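Local coordinates for dihydroxyacetone kinase (Citrobacter freundii, PDB 1UN8) that catalyses the ATP-dependent phosphorylation of dihydroxyacetone to dihydroxyacetone phosphate as a homodimer that uses magnesium or calcium ions, at the interface of chains A and B. Numbering follows the deposited sequence. Chains: chain A/B, Dihydroxyacetone kinase.

The interface of chains A and B. Residues chain A 4-6, 12, 15-16, 20, 62; chain B 267, 270-271.
With CG1 anti to its own carbonyl carbon (chi1 -62°) and the chain extended beyond it, B:Ile271 reaches from helix 266-277 to A:Val16, whose CG2, likewise anti to the carbonyl carbon, meets it on helix 12-22. This helix-on-helix patch belongs to the two-fold dimer interface between the DhaK (Dak1) domains of the kinase, so a twin exists with the chains exchanged. The evidence for apolar packing is that A:Val16 CG2 lies 3.6 Å from B:Ile271 CG1 and that within this patch no nitrogen or oxygen of one side lies within bonding reach of the other. Further out, the terminal methyl CD1 of B:Ile271 is 3.7 Å from A:Leu12 CD1, the two side chains crossing at about a right angle. The same methyl touches the backbone carbonyl of A:Phe5 and, more distantly, CB of A:Phe6, so the N-terminal loop of chain A borders the tip of this side chain. The methyl CB of B:Ala270, the residue before B:Ile271, rests against the backbone of A:Val16, 3.4 Å from its carbonyl O. At the start of helix 266-277, the bent chain of A:Glu62 (chi2 73°) brings its carboxylate to the B:Ala267 methyl, CB lying 3.4 Å from OE1. Water 1 links the chains: its O is 2.6 Å from A:Glu62 OE1. B:Ala267 N donates to the same O at 3.1 Å, with 144° at the modelled hydrogen, somewhat off straight.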
loop_
_atom_site.group_PDB
_atom_site.type_symbol
_atom_site.label_atom_id
_atom_site.label_comp_id
_atom_site.label_asym_id
_atom_site.label_seq_id
_atom_site.Cartn_x
_atom_site.Cartn_y
_atom_site.Cartn_z
ATOM N N PHE A 4 -6.531 12.678 -6.052
ATOM C CA PHE A 4 -5.843 12.632 -4.766
ATOM C C PHE A 4 -6.777 12.993 -3.609
ATOM O O PHE A 4 -7.513 13.971 -3.687
ATOM C CB PHE A 4 -4.696 13.659 -4.833
ATOM C CG PHE A 4 -3.584 13.448 -3.833
ATOM C CD1 PHE A 4 -2.356 12.938 -4.250
ATOM C CD2 PHE A 4 -3.730 13.832 -2.500
ATOM C CE1 PHE A 4 -1.298 12.821 -3.365
ATOM C CE2 PHE A 4 -2.670 13.717 -1.607
ATOM C CZ PHE A 4 -1.454 13.213 -2.041
ATOM N N PHE A 5 -6.746 12.218 -2.535
ATOM C CA PHE A 5 -7.579 12.536 -1.375
ATOM C C PHE A 5 -6.853 13.563 -0.506
ATOM O O PHE A 5 -5.811 13.265 0.085
ATOM C CB PHE A 5 -7.847 11.300 -0.509
ATOM C CG PHE A 5 -8.828 10.321 -1.107
ATOM C CD1 PHE A 5 -8.415 9.044 -1.478
ATOM C CD2 PHE A 5 -10.178 10.660 -1.252
ATOM C CE1 PHE A 5 -9.331 8.120 -1.977
ATOM C CE2 PHE A 5 -11.103 9.735 -1.752
ATOM C CZ PHE A 5 -10.678 8.463 -2.114
ATOM N N PHE A 6 -7.395 14.777 -0.446
ATOM C CA PHE A 6 -6.823 15.830 0.384
ATOM C C PHE A 6 -7.865 16.927 0.556
ATOM O O PHE A 6 -8.922 16.890 -0.080
ATOM C CB PHE A 6 -5.507 16.370 -0.215
ATOM C CG PHE A 6 -5.673 17.286 -1.403
ATOM C CD1 PHE A 6 -5.776 18.666 -1.229
ATOM C CD2 PHE A 6 -5.667 16.775 -2.701
ATOM C CE1 PHE A 6 -5.866 19.525 -2.329
ATOM C CE2 PHE A 6 -5.755 17.625 -3.811
ATOM C CZ PHE A 6 -5.855 19.002 -3.624
ATOM N N LEU A 12 -1.862 20.222 3.344
ATOM C CA LEU A 12 -1.579 18.837 2.967
ATOM C C LEU A 12 -0.571 18.141 3.875
ATOM O O LEU A 12 -0.919 17.183 4.586
ATOM C CB LEU A 12 -1.085 18.802 1.510
ATOM C CG LEU A 12 -0.946 17.550 0.616
ATOM C CD1 LEU A 12 -0.591 16.316 1.429
ATOM C CD2 LEU A 12 -2.224 17.331 -0.144
ATOM N N ASP A 15 -1.569 18.001 7.499
ATOM C CA ASP A 15 -2.592 17.002 7.770
ATOM C C ASP A 15 -1.999 15.579 7.819
ATOM O O ASP A 15 -2.421 14.742 8.632
ATOM C CB ASP A 15 -3.714 17.094 6.724
ATOM C CG ASP A 15 -4.483 18.420 6.803
ATOM O OD1 ASP A 15 -4.584 18.988 7.910
ATOM O OD2 ASP A 15 -5.004 18.886 5.765
ATOM N N VAL A 16 -1.014 15.304 6.963
ATOM C CA VAL A 16 -0.375 13.991 6.939
ATOM C C VAL A 16 0.295 13.743 8.285
ATOM O O VAL A 16 0.205 12.662 8.853
ATOM C CB VAL A 16 0.700 13.897 5.802
ATOM C CG1 VAL A 16 1.593 12.683 6.006
ATOM C CG2 VAL A 16 0.019 13.805 4.455
ATOM N N ALA A 20 -0.303 10.868 11.108
ATOM C CA ALA A 20 0.771 9.952 11.504
ATOM C C ALA A 20 0.851 9.830 13.015
ATOM O O ALA A 20 1.096 8.756 13.562
ATOM C CB ALA A 20 2.100 10.448 10.957
ATOM N N GLU A 62 5.991 8.989 2.740
ATOM C CA GLU A 62 5.486 8.388 3.963
ATOM C C GLU A 62 5.389 6.879 3.764
ATOM O O GLU A 62 5.043 6.425 2.649
ATOM C CB GLU A 62 4.096 8.939 4.250
ATOM C CG GLU A 62 4.062 10.431 4.516
ATOM C CD GLU A 62 4.271 11.266 3.266
ATOM O OE1 GLU A 62 4.116 10.727 2.165
ATOM O OE2 GLU A 62 4.592 12.473 3.385
ATOM N N ALA B 267 0.457 8.841 2.431
ATOM C CA ALA B 267 0.209 10.225 2.817
ATOM C C ALA B 267 -1.291 10.424 2.897
ATOM O O ALA B 267 -1.814 10.856 3.922
ATOM C CB ALA B 267 0.815 11.188 1.792
ATOM N N ALA B 270 -3.037 8.936 5.774
ATOM C CA ALA B 270 -2.815 9.680 7.006
ATOM C C ALA B 270 -3.836 10.821 7.088
ATOM O O ALA B 270 -4.449 11.057 8.142
ATOM C CB ALA B 270 -1.396 10.250 7.032
ATOM N N ILE B 271 -4.002 11.534 5.974
ATOM C CA ILE B 271 -4.961 12.626 5.916
ATOM C C ILE B 271 -6.353 12.068 6.224
ATOM O O ILE B 271 -7.118 12.672 6.978
ATOM C CB ILE B 271 -4.981 13.279 4.517
ATOM C CG1 ILE B 271 -3.616 13.888 4.205
ATOM C CG2 ILE B 271 -6.057 14.363 4.455
ATOM C CD1 ILE B 271 -3.489 14.372 2.766
HETATM O O HOH W 1 2.998 8.902 0.615
#